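Local coordinates for protein N5-carboxyaminoimidazole ribonucleotide synthetase (Bacillus anthracis, PDB 3QFF) that probably catalyses the ATP-dependent carboxylation of aminoimidazole ribonucleotide with bicarbonate, a step of purine biosynthesis, and binds ADP in its ATP-grasp domain, at residues A[28-33]-A[49-54]; A[115-120]-A[184-189]; A[131-136]-A[150-155]. One frame throughout, in Å; residues are numbered along the deposited sequence.

Interaction 1: A[28-33]-A[49-54]; sequences MMALAA and SPCAQV
Ala30 CB meets the CG2 branch of Val54 at 3.5 Å, closer than carbon pairs usually pack. Both residues direct their CB toward the other segment, and here the CA atoms of helix and loop come nearest, 6.7 Å between those of Ala30 and Val54. The other branch of Val54 serves the next residue of the helix. With chi1 at -56°, CG1 lies anti to the carbonyl carbon and reaches Leu31, whose CD2 it touches at 3.8 Å. With CG2 on Ala30 and CG1 on Leu31, the valine straddles two neighbouring helix residues. The side chains of Leu31 and Val54 cross at about a right angle. The domain is of the Rossmann-like preATP-grasp type. Helix 24-35 packs here against the loop that leads from strand 39-44 to strand 57-60. Cys51 adds a lighter touch. Its SG, anti to the backbone N (chi1 -179°), stands 4.1 Å from Ala30 CB. The Cys51 side chain also packs on Ile19 and Val42 of the parallel sheet. The loop is braced from within by an ST motif, in which Ser49 OG accepts from Ala52 N at 3.2 Å. On the subunit side, Leu31 packs on Leu31 of the second subunit, and Val54 packs on Lys34 of that subunit.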
loop_
_atom_site.group_PDB
_atom_site.type_symbol
_atom_site.label_atom_id
_atom_site.label_comp_id
_atom_site.label_asym_id
_atom_site.label_seq_id
_atom_site.Cartn_x
_atom_site.Cartn_y
_atom_site.Cartn_z
ATOM N N MET A 28 0.359 1.611 -10.073
ATOM C CA MET A 28 0.634 0.779 -8.904
ATOM C C MET A 28 2.126 0.670 -8.545
ATOM O O MET A 28 2.471 0.642 -7.356
ATOM C CB MET A 28 -0.034 -0.584 -9.049
ATOM C CG MET A 28 -1.540 -0.482 -8.828
ATOM S SD MET A 28 -2.423 -2.025 -9.049
ATOM C CE MET A 28 -2.422 -2.257 -10.832
ATOM N N MET A 29 3.001 0.653 -9.548
ATOM C CA MET A 29 4.460 0.737 -9.294
ATOM C C MET A 29 4.740 2.065 -8.580
ATOM O O MET A 29 5.524 2.143 -7.625
ATOM C CB MET A 29 5.250 0.759 -10.620
ATOM C CG MET A 29 5.463 -0.575 -11.346
ATOM S SD MET A 29 6.399 -0.255 -12.893
ATOM C CE MET A 29 6.322 -1.843 -13.724
ATOM N N ALA A 30 4.116 3.119 -9.091
ATOM C CA ALA A 30 4.386 4.475 -8.623
ATOM C C ALA A 30 3.889 4.698 -7.195
ATOM O O ALA A 30 4.544 5.388 -6.409
ATOM C CB ALA A 30 3.779 5.494 -9.585
ATOM N N LEU A 31 2.744 4.101 -6.861
ATOM C CA LEU A 31 2.224 4.145 -5.486
ATOM C C LEU A 31 3.148 3.438 -4.497
ATOM O O LEU A 31 3.396 3.942 -3.395
ATOM C CB LEU A 31 0.796 3.584 -5.415
ATOM C CG LEU A 31 -0.267 4.546 -6.006
ATOM C CD1 LEU A 31 -1.564 3.822 -6.305
ATOM C CD2 LEU A 31 -0.537 5.713 -5.055
ATOM N N ALA A 32 3.682 2.291 -4.916
ATOM C CA ALA A 32 4.640 1.521 -4.116
ATOM C C ALA A 32 5.926 2.326 -3.910
ATOM O O ALA A 32 6.508 2.346 -2.815
ATOM C CB ALA A 32 4.958 0.185 -4.840
ATOM N N ALA A 33 6.383 2.980 -4.980
ATOM C CA ALA A 33 7.649 3.721 -4.934
ATOM C C ALA A 33 7.526 4.943 -4.020
ATOM O O ALA A 33 8.471 5.311 -3.327
ATOM C CB ALA A 33 8.056 4.147 -6.340
ATOM N N SER A 49 -3.077 10.224 -17.406
ATOM C CA SER A 49 -3.114 8.754 -17.316
ATOM C C SER A 49 -3.210 8.306 -15.855
ATOM O O SER A 49 -2.988 9.115 -14.958
ATOM C CB SER A 49 -1.890 8.116 -17.991
ATOM O OG SER A 49 -0.688 8.501 -17.358
ATOM N N PRO A 50 -3.581 7.029 -15.607
ATOM C CA PRO A 50 -3.582 6.527 -14.235
ATOM C C PRO A 50 -2.265 6.769 -13.500
ATOM O O PRO A 50 -2.285 7.154 -12.328
ATOM C CB PRO A 50 -3.821 5.028 -14.420
ATOM C CG PRO A 50 -4.718 4.973 -15.602
ATOM C CD PRO A 50 -4.190 6.050 -16.533
ATOM N N CYS A 51 -1.132 6.576 -14.181
ATOM C CA CYS A 51 0.154 6.755 -13.506
ATOM C C CYS A 51 0.456 8.244 -13.289
ATOM O O CYS A 51 0.913 8.635 -12.222
ATOM C CB CYS A 51 1.275 6.032 -14.264
ATOM S SG CYS A 51 2.896 6.158 -13.488
ATOM N N ALA A 52 0.155 9.078 -14.281
ATOM C CA ALA A 52 0.348 10.532 -14.147
ATOM C C ALA A 52 -0.398 11.128 -12.954
ATOM O O ALA A 52 0.018 12.146 -12.398
ATOM C CB ALA A 52 -0.064 11.264 -15.453
ATOM N N GLN A 53 -1.517 10.510 -12.583
ATOM C CA GLN A 53 -2.302 10.961 -11.430
ATOM C C GLN A 53 -1.557 10.799 -10.107
ATOM O O GLN A 53 -1.985 11.328 -9.083
ATOM C CB GLN A 53 -3.628 10.217 -11.370
ATOM C CG GLN A 53 -4.606 10.647 -12.449
ATOM C CD GLN A 53 -5.736 9.674 -12.611
ATOM O OE1 GLN A 53 -6.225 9.099 -11.632
ATOM N NE2 GLN A 53 -6.159 9.465 -13.852
ATOM N N VAL A 54 -0.454 10.054 -10.138
ATOM C CA VAL A 54 0.386 9.872 -8.966
ATOM C C VAL A 54 1.828 10.315 -9.230
ATOM O O VAL A 54 2.659 10.239 -8.347
ATOM C CB VAL A 54 0.320 8.407 -8.402
ATOM C CG1 VAL A 54 -1.117 8.011 -8.075
ATOM C CG2 VAL A 54 0.893 7.413 -9.370
#

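Interaction 2: A[115-120]-A[184-189]; sequences TEKNAI and ECILEK. With ADP (adenosine-5'-diphosphate), chain C.
Lys117 lays its aliphatic chain over the end of Ile186, with CD 3.7 Å from Ile186 CD1. The contact joins helix 113-122 to strand 185-189 in the ATP-grasp domain, beside the adenine of ADP. Ile186 CG1 is anti to the backbone N (chi1 -170°), and the extended branch carries CD1 out toward the lysine. The lysine chain then bends at its last torsion, chi4 54°. This brings NZ to Glu188 OE1 at 3.2 Å, in a salt bridge. The ammonium group does not lie in the carboxylate plane; it meets OE1 from above, 62° out of it. Lys117 CE also rests close to the carboxylate, 3.6 Å from Glu188 CD. OE1 has a second cationic partner, Lys153 of the neighbouring strand. Two positive charges on one oxygen would probably favour the ionised glutamate. Lys117 and Glu188 are buried, and Tyr130 packs on both and on Ile186. The two oxygens divide their work: OE1 faces the lysines, and OE2 turns to the nucleotide. The exocyclic amine of adenine is thus read by a side chain and by the backbone next to it: ADP N6 donates to Glu188 OE2 at 3.3 Å and to Lys189 O at 2.8 Å.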
loop_
_atom_site.group_PDB
_atom_site.type_symbol
_atom_site.label_atom_id
_atom_site.label_comp_id
_atom_site.label_asym_id
_atom_site.label_seq_id
_atom_site.Cartn_x
_atom_site.Cartn_y
_atom_site.Cartn_z
ATOM N N THR A 115 10.107 -16.902 -30.697
ATOM C CA THR A 115 11.345 -16.626 -29.957
ATOM C C THR A 115 11.196 -17.028 -28.486
ATOM O O THR A 115 12.114 -17.614 -27.892
ATOM C CB THR A 115 11.751 -15.143 -30.080
ATOM O OG1 THR A 115 11.739 -14.786 -31.461
ATOM C CG2 THR A 115 13.148 -14.912 -29.553
ATOM N N GLU A 116 10.023 -16.733 -27.929
ATOM C CA GLU A 116 9.718 -16.984 -26.525
ATOM C C GLU A 116 9.781 -18.481 -26.207
ATOM O O GLU A 116 10.470 -18.875 -25.271
ATOM C CB GLU A 116 8.342 -16.402 -26.170
ATOM C CG GLU A 116 7.883 -16.551 -24.722
ATOM C CD GLU A 116 6.558 -15.846 -24.473
ATOM O OE1 GLU A 116 5.572 -16.120 -25.200
ATOM O OE2 GLU A 116 6.493 -14.991 -23.568
ATOM N N LYS A 117 9.078 -19.300 -26.991
ATOM C CA LYS A 117 9.112 -20.755 -26.807
ATOM C C LYS A 117 10.510 -21.363 -26.968
ATOM O O LYS A 117 10.905 -22.235 -26.170
ATOM C CB LYS A 117 8.063 -21.446 -27.682
ATOM C CG LYS A 117 6.685 -21.372 -27.029
ATOM C CD LYS A 117 5.623 -22.117 -27.798
ATOM C CE LYS A 117 4.508 -22.581 -26.864
ATOM N NZ LYS A 117 3.936 -21.452 -26.048
ATOM N N ASN A 118 11.267 -20.874 -27.954
ATOM C CA ASN A 118 12.650 -21.310 -28.149
ATOM C C ASN A 118 13.499 -21.022 -26.923
ATOM O O ASN A 118 14.307 -21.860 -26.516
ATOM C CB ASN A 118 13.313 -20.607 -29.339
ATOM C CG ASN A 118 12.807 -21.096 -30.678
ATOM O OD1 ASN A 118 12.248 -22.192 -30.807
ATOM N ND2 ASN A 118 13.016 -20.283 -31.699
ATOM N N ALA A 119 13.336 -19.819 -26.370
ATOM C CA ALA A 119 14.095 -19.402 -25.205
ATOM C C ALA A 119 13.746 -20.300 -24.024
ATOM O O ALA A 119 14.639 -20.744 -23.299
ATOM C CB ALA A 119 13.841 -17.933 -24.869
ATOM N N ILE A 120 12.453 -20.585 -23.850
ATOM C CA ILE A 120 12.007 -21.464 -22.749
ATOM C C ILE A 120 12.630 -22.865 -22.875
ATOM O O ILE A 120 13.197 -23.387 -21.925
ATOM C CB ILE A 120 10.455 -21.548 -22.664
ATOM C CG1 ILE A 120 9.870 -20.193 -22.236
ATOM C CG2 ILE A 120 10.014 -22.640 -21.683
ATOM C CD1 ILE A 120 8.343 -20.072 -22.433
ATOM N N GLU A 184 2.477 -13.621 -39.418
ATOM C CA GLU A 184 3.316 -14.724 -38.989
ATOM C C GLU A 184 2.708 -15.337 -37.734
ATOM O O GLU A 184 2.330 -14.619 -36.797
ATOM C CB GLU A 184 4.731 -14.237 -38.684
ATOM C CG GLU A 184 5.667 -15.353 -38.219
ATOM C CD GLU A 184 7.017 -14.840 -37.757
ATOM O OE1 GLU A 184 8.005 -15.021 -38.507
ATOM O OE2 GLU A 184 7.088 -14.260 -36.646
ATOM N N CYS A 185 2.640 -16.660 -37.732
ATOM C CA CYS A 185 1.985 -17.423 -36.685
ATOM C C CYS A 185 2.817 -18.573 -36.121
ATOM O O CYS A 185 3.899 -18.921 -36.617
ATOM C CB CYS A 185 0.656 -17.970 -37.214
ATOM S SG CYS A 185 -0.566 -16.682 -37.553
ATOM N N ILE A 186 2.282 -19.152 -35.057
ATOM C CA ILE A 186 2.766 -20.384 -34.502
ATOM C C ILE A 186 1.545 -21.297 -34.358
ATOM O O ILE A 186 0.463 -20.831 -34.014
ATOM C CB ILE A 186 3.471 -20.119 -33.128
ATOM C CG1 ILE A 186 4.214 -21.345 -32.628
ATOM C CG2 ILE A 186 2.491 -19.601 -32.053
ATOM C CD1 ILE A 186 4.852 -21.104 -31.254
ATOM N N LEU A 187 1.715 -22.580 -34.646
ATOM C CA LEU A 187 0.688 -23.563 -34.334
ATOM C C LEU A 187 1.164 -24.430 -33.179
ATOM O O LEU A 187 2.269 -24.971 -33.227
ATOM C CB LEU A 187 0.359 -24.441 -35.541
ATOM C CG LEU A 187 -0.851 -25.386 -35.384
ATOM C CD1 LEU A 187 -2.129 -24.656 -35.722
ATOM C CD2 LEU A 187 -0.714 -26.622 -36.265
ATOM N N GLU A 188 0.321 -24.560 -32.154
ATOM C CA GLU A 188 0.636 -25.355 -30.966
ATOM C C GLU A 188 -0.325 -26.523 -30.796
ATOM O O GLU A 188 -1.526 -26.377 -31.049
ATOM C CB GLU A 188 0.526 -24.500 -29.710
ATOM C CG GLU A 188 1.441 -23.292 -29.643
ATOM C CD GLU A 188 1.240 -22.507 -28.356
ATOM O OE1 GLU A 188 1.705 -21.352 -28.289
ATOM O OE2 GLU A 188 0.597 -23.037 -27.418
ATOM N N LYS A 189 0.196 -27.662 -30.344
ATOM C CA LYS A 189 -0.650 -28.773 -29.904
ATOM C C LYS A 189 -1.559 -28.325 -28.775
ATOM O O LYS A 189 -1.137 -27.598 -27.876
ATOM C CB LYS A 189 0.184 -29.963 -29.433
ATOM C CG LYS A 189 0.182 -31.154 -30.366
ATOM C CD LYS A 189 1.021 -32.289 -29.796
ATOM C CE LYS A 189 1.466 -33.264 -30.883
ATOM N NZ LYS A 189 2.855 -33.751 -30.648
HETATM P PB ADP C . -3.005 -14.430 -25.050
HETATM O O1B ADP C . -4.018 -13.711 -25.909
HETATM O O2B ADP C . -1.585 -13.974 -25.305
HETATM O O3B ADP C . -3.394 -14.492 -23.592
HETATM P PA ADP C . -2.596 -17.310 -24.830
HETATM O O1A ADP C . -2.409 -17.044 -23.351
HETATM O O2A ADP C . -1.500 -17.981 -25.627
HETATM O O3A ADP C . -3.044 -15.956 -25.605
HETATM O "O5'" ADP C . -3.895 -18.242 -24.997
HETATM C "C5'" ADP C . -5.181 -17.745 -24.633
HETATM C "C4'" ADP C . -6.008 -18.875 -24.041
HETATM O "O4'" ADP C . -6.126 -19.927 -25.002
HETATM C "C3'" ADP C . -5.351 -19.479 -22.810
HETATM O "O3'" ADP C . -5.879 -18.907 -21.610
HETATM C "C2'" ADP C . -5.652 -20.961 -22.916
HETATM O "O2'" ADP C . -6.825 -21.274 -22.159
HETATM C "C1'" ADP C . -5.938 -21.207 -24.389
HETATM N N9 ADP C . -4.790 -21.915 -25.022
HETATM C C8 ADP C . -3.736 -21.331 -25.630
HETATM N N7 ADP C . -2.865 -22.256 -26.105
HETATM C C5 ADP C . -3.360 -23.468 -25.805
HETATM C C6 ADP C . -2.939 -24.877 -26.017
HETATM N N6 ADP C . -1.785 -25.177 -26.664
HETATM N N1 ADP C . -3.752 -25.851 -25.538
HETATM C C2 ADP C . -4.901 -25.573 -24.892
HETATM N N3 ADP C . -5.338 -24.322 -24.667
HETATM C C4 ADP C . -4.630 -23.243 -25.093
#

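Interaction 3: A[131-136]-A[150-155]. With ADP (adenosine-5'-diphosphate), chain C.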
loop_
_atom_site.group_PDB
_atom_site.type_symbol
_atom_site.label_atom_id
_atom_site.label_comp_id
_atom_site.label_asym_id
_atom_site.label_seq_id
_atom_site.Cartn_x
_atom_site.Cartn_y
_atom_site.Cartn_z
ATOM N N ARG A 131 4.999 -25.348 -34.017
ATOM C CA ARG A 131 5.653 -25.124 -35.309
ATOM C C ARG A 131 5.466 -23.688 -35.770
ATOM O O ARG A 131 4.363 -23.128 -35.685
ATOM C CB ARG A 131 5.078 -26.044 -36.398
ATOM C CG ARG A 131 5.252 -27.534 -36.175
ATOM C CD ARG A 131 6.702 -27.989 -36.246
ATOM N NE ARG A 131 6.790 -29.443 -36.112
ATOM C CZ ARG A 131 7.002 -30.100 -34.975
ATOM N NH1 ARG A 131 7.171 -29.449 -33.826
ATOM N NH2 ARG A 131 7.050 -31.425 -34.997
ATOM N N LEU A 132 6.543 -23.104 -36.291
ATOM C CA LEU A 132 6.470 -21.773 -36.891
ATOM C C LEU A 132 5.673 -21.848 -38.193
ATOM O O LEU A 132 5.875 -22.770 -38.986
ATOM C CB LEU A 132 7.877 -21.239 -37.171
ATOM C CG LEU A 132 7.981 -19.835 -37.749
ATOM C CD1 LEU A 132 7.551 -18.792 -36.704
ATOM C CD2 LEU A 132 9.404 -19.573 -38.285
ATOM N N VAL A 133 4.771 -20.886 -38.402
ATOM C CA VAL A 133 3.978 -20.818 -39.631
ATOM C C VAL A 133 4.138 -19.445 -40.286
ATOM O O VAL A 133 3.635 -18.422 -39.785
ATOM C CB VAL A 133 2.476 -21.162 -39.389
ATOM C CG1 VAL A 133 1.631 -20.913 -40.654
ATOM C CG2 VAL A 133 2.333 -22.612 -38.933
ATOM N N GLN A 134 4.873 -19.430 -41.392
ATOM C CA GLN A 134 5.147 -18.192 -42.118
ATOM C C GLN A 134 4.412 -18.146 -43.470
ATOM O O GLN A 134 4.318 -17.095 -44.096
ATOM C CB GLN A 134 6.665 -17.998 -42.302
ATOM C CG GLN A 134 7.413 -17.713 -40.997
ATOM C CD GLN A 134 8.905 -17.405 -41.198
ATOM O OE1 GLN A 134 9.597 -18.092 -41.945
ATOM N NE2 GLN A 134 9.399 -16.371 -40.507
ATOM N N ASN A 135 3.916 -19.289 -43.919
ATOM C CA ASN A 135 3.084 -19.349 -45.126
ATOM C C ASN A 135 2.103 -20.507 -45.090
ATOM O O ASN A 135 2.082 -21.282 -44.127
ATOM C CB ASN A 135 3.936 -19.395 -46.402
ATOM C CG ASN A 135 4.901 -20.556 -46.430
ATOM O OD1 ASN A 135 4.648 -21.623 -45.861
ATOM N ND2 ASN A 135 6.014 -20.366 -47.133
ATOM N N GLN A 136 1.301 -20.619 -46.150
ATOM C CA GLN A 136 0.282 -21.662 -46.256
ATOM C C GLN A 136 0.865 -23.062 -46.276
ATOM O O GLN A 136 0.307 -23.979 -45.668
ATOM C CB GLN A 136 -0.604 -21.429 -47.490
ATOM C CG GLN A 136 -1.344 -20.091 -47.451
ATOM C CD GLN A 136 -2.343 -20.007 -46.306
ATOM O OE1 GLN A 136 -2.809 -21.027 -45.798
ATOM N NE2 GLN A 136 -2.692 -18.786 -45.912
ATOM N N SER A 150 -5.640 -28.179 -32.217
ATOM C CA SER A 150 -4.485 -27.281 -32.226
ATOM C C SER A 150 -4.928 -25.833 -32.150
ATOM O O SER A 150 -6.115 -25.526 -32.288
ATOM C CB SER A 150 -3.643 -27.491 -33.487
ATOM O OG SER A 150 -2.919 -28.706 -33.421
ATOM N N VAL A 151 -3.965 -24.944 -31.925
ATOM C CA VAL A 151 -4.232 -23.519 -31.857
ATOM C C VAL A 151 -3.217 -22.748 -32.708
ATOM O O VAL A 151 -2.001 -22.907 -32.541
ATOM C CB VAL A 151 -4.188 -23.001 -30.402
ATOM C CG1 VAL A 151 -4.676 -21.574 -30.334
ATOM C CG2 VAL A 151 -5.023 -23.899 -29.482
ATOM N N LEU A 152 -3.728 -21.928 -33.621
ATOM C CA LEU A 152 -2.897 -21.036 -34.408
ATOM C C LEU A 152 -2.945 -19.652 -33.794
ATOM O O LEU A 152 -4.012 -19.067 -33.687
ATOM C CB LEU A 152 -3.385 -20.978 -35.858
ATOM C CG LEU A 152 -2.470 -20.265 -36.857
ATOM C CD1 LEU A 152 -1.189 -21.058 -37.065
ATOM C CD2 LEU A 152 -3.210 -20.084 -38.174
ATOM N N LYS A 153 -1.791 -19.138 -33.383
ATOM C CA LYS A 153 -1.708 -17.798 -32.805
ATOM C C LYS A 153 -0.691 -16.973 -33.584
ATOM O O LYS A 153 0.274 -17.527 -34.105
ATOM C CB LYS A 153 -1.283 -17.856 -31.331
ATOM C CG LYS A 153 -1.765 -19.073 -30.560
ATOM C CD LYS A 153 -1.464 -18.930 -29.066
ATOM C CE LYS A 153 -1.535 -20.286 -28.380
ATOM N NZ LYS A 153 -0.791 -20.311 -27.085
ATOM N N THR A 154 -0.906 -15.660 -33.665
ATOM C CA THR A 154 0.086 -14.768 -34.266
ATOM C C THR A 154 1.299 -14.676 -33.340
ATOM O O THR A 154 1.148 -14.714 -32.121
ATOM C CB THR A 154 -0.459 -13.344 -34.510
ATOM O OG1 THR A 154 -0.841 -12.754 -33.260
ATOM C CG2 THR A 154 -1.655 -13.364 -35.454
ATOM N N THR A 155 2.493 -14.557 -33.913
ATOM C CA THR A 155 3.720 -14.507 -33.111
ATOM C C THR A 155 3.880 -13.186 -32.359
ATOM O O THR A 155 4.510 -13.144 -31.307
ATOM C CB THR A 155 4.991 -14.759 -33.956
ATOM O OG1 THR A 155 5.007 -13.875 -35.082
ATOM C CG2 THR A 155 5.053 -16.207 -34.439
HETATM P PB ADP C . -3.005 -14.430 -25.050
HETATM O O1B ADP C . -4.018 -13.711 -25.909
HETATM O O2B ADP C . -1.585 -13.974 -25.305
HETATM O O3B ADP C . -3.394 -14.492 -23.592
HETATM P PA ADP C . -2.596 -17.310 -24.830
HETATM O O1A ADP C . -2.409 -17.044 -23.351
HETATM O O2A ADP C . -1.500 -17.981 -25.627
HETATM O O3A ADP C . -3.044 -15.956 -25.605
HETATM O "O5'" ADP C . -3.895 -18.242 -24.997
HETATM C "C5'" ADP C . -5.181 -17.745 -24.633
HETATM C "C4'" ADP C . -6.008 -18.875 -24.041
HETATM O "O4'" ADP C . -6.126 -19.927 -25.002
HETATM C "C3'" ADP C . -5.351 -19.479 -22.810
HETATM O "O3'" ADP C . -5.879 -18.907 -21.610
HETATM C "C2'" ADP C . -5.652 -20.961 -22.916
HETATM O "O2'" ADP C . -6.825 -21.274 -22.159
HETATM C "C1'" ADP C . -5.938 -21.207 -24.389
HETATM N N9 ADP C . -4.790 -21.915 -25.022
HETATM C C8 ADP C . -3.736 -21.331 -25.630
HETATM N N7 ADP C . -2.865 -22.256 -26.105
HETATM C C5 ADP C . -3.360 -23.468 -25.805
HETATM C C6 ADP C . -2.939 -24.877 -26.017
HETATM N N6 ADP C . -1.785 -25.177 -26.664
HETATM N N1 ADP C . -3.752 -25.851 -25.538
HETATM C C2 ADP C . -4.901 -25.573 -24.892
HETATM N N3 ADP C . -5.338 -24.322 -24.667
HETATM C C4 ADP C . -4.630 -23.243 -25.093
#
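Val133 and Leu152 form the packed part of this contact. Their methyls CG2 and CD1 approach to 4.3 Å, an ordinary apolar touch. Strand 185-189 runs between the two strands in the sheet, so no backbone bond links them and the CA atoms of Val133 and Leu152 stay 8.6 Å apart. The side chains bridge that gap on the face covered by helix 136-146, where both residues are buried and also pack on Leu139. Leu152 is further covered by Ala176 and Leu179 of helix 173-182. The second touch has a similar distance but lies on the more open side, where Leu132 is partly exposed. Leu132 CD1 reaches Thr155 CG2 at 4.2 Å, although the leucine CB points away from the other segment. Its chi1 of -178° sets CG anti to the backbone N and swings the branch back. Thr155 offers its methyl here, while its hydroxyl OG1 is hydrogen-bonded to Glu184. Beyond Val133 the chain becomes exposed at Gln134 and Asn135, and Asn135 caps the start of the helix with its OD1 on Gln138 N. On strand 150-154, Lys153 serves the nucleotide. Its extended chain carries NZ to ADP O2A at 2.8 Å and to ADP N7 at 3.0 Å. A sheet lysine bridging the alpha-phosphate and N7 of adenine is typical of the nucleotide site of the ATP-grasp fold.

In the fold
From the N terminus, interaction 1 comes first. It closes a short loop through strand 39-44 and joins helix 24-35 to the segment before strand 57-60, at the subunit contact. The chain then passes into the ATP-grasp region. Interaction 2 opens there on helix 113-122 and closes a long loop at strand 185-189. Interaction 3 is nested inside that loop and spans helix 136-146. Its strands flank 185-189 in the same antiparallel sheet, so interactions 2 and 3 touch, with centres about 8 Å apart, and share ADP. Interaction 1 lies on the opposite side of the chain's centre, its centre about 34 Å from that of interaction 2.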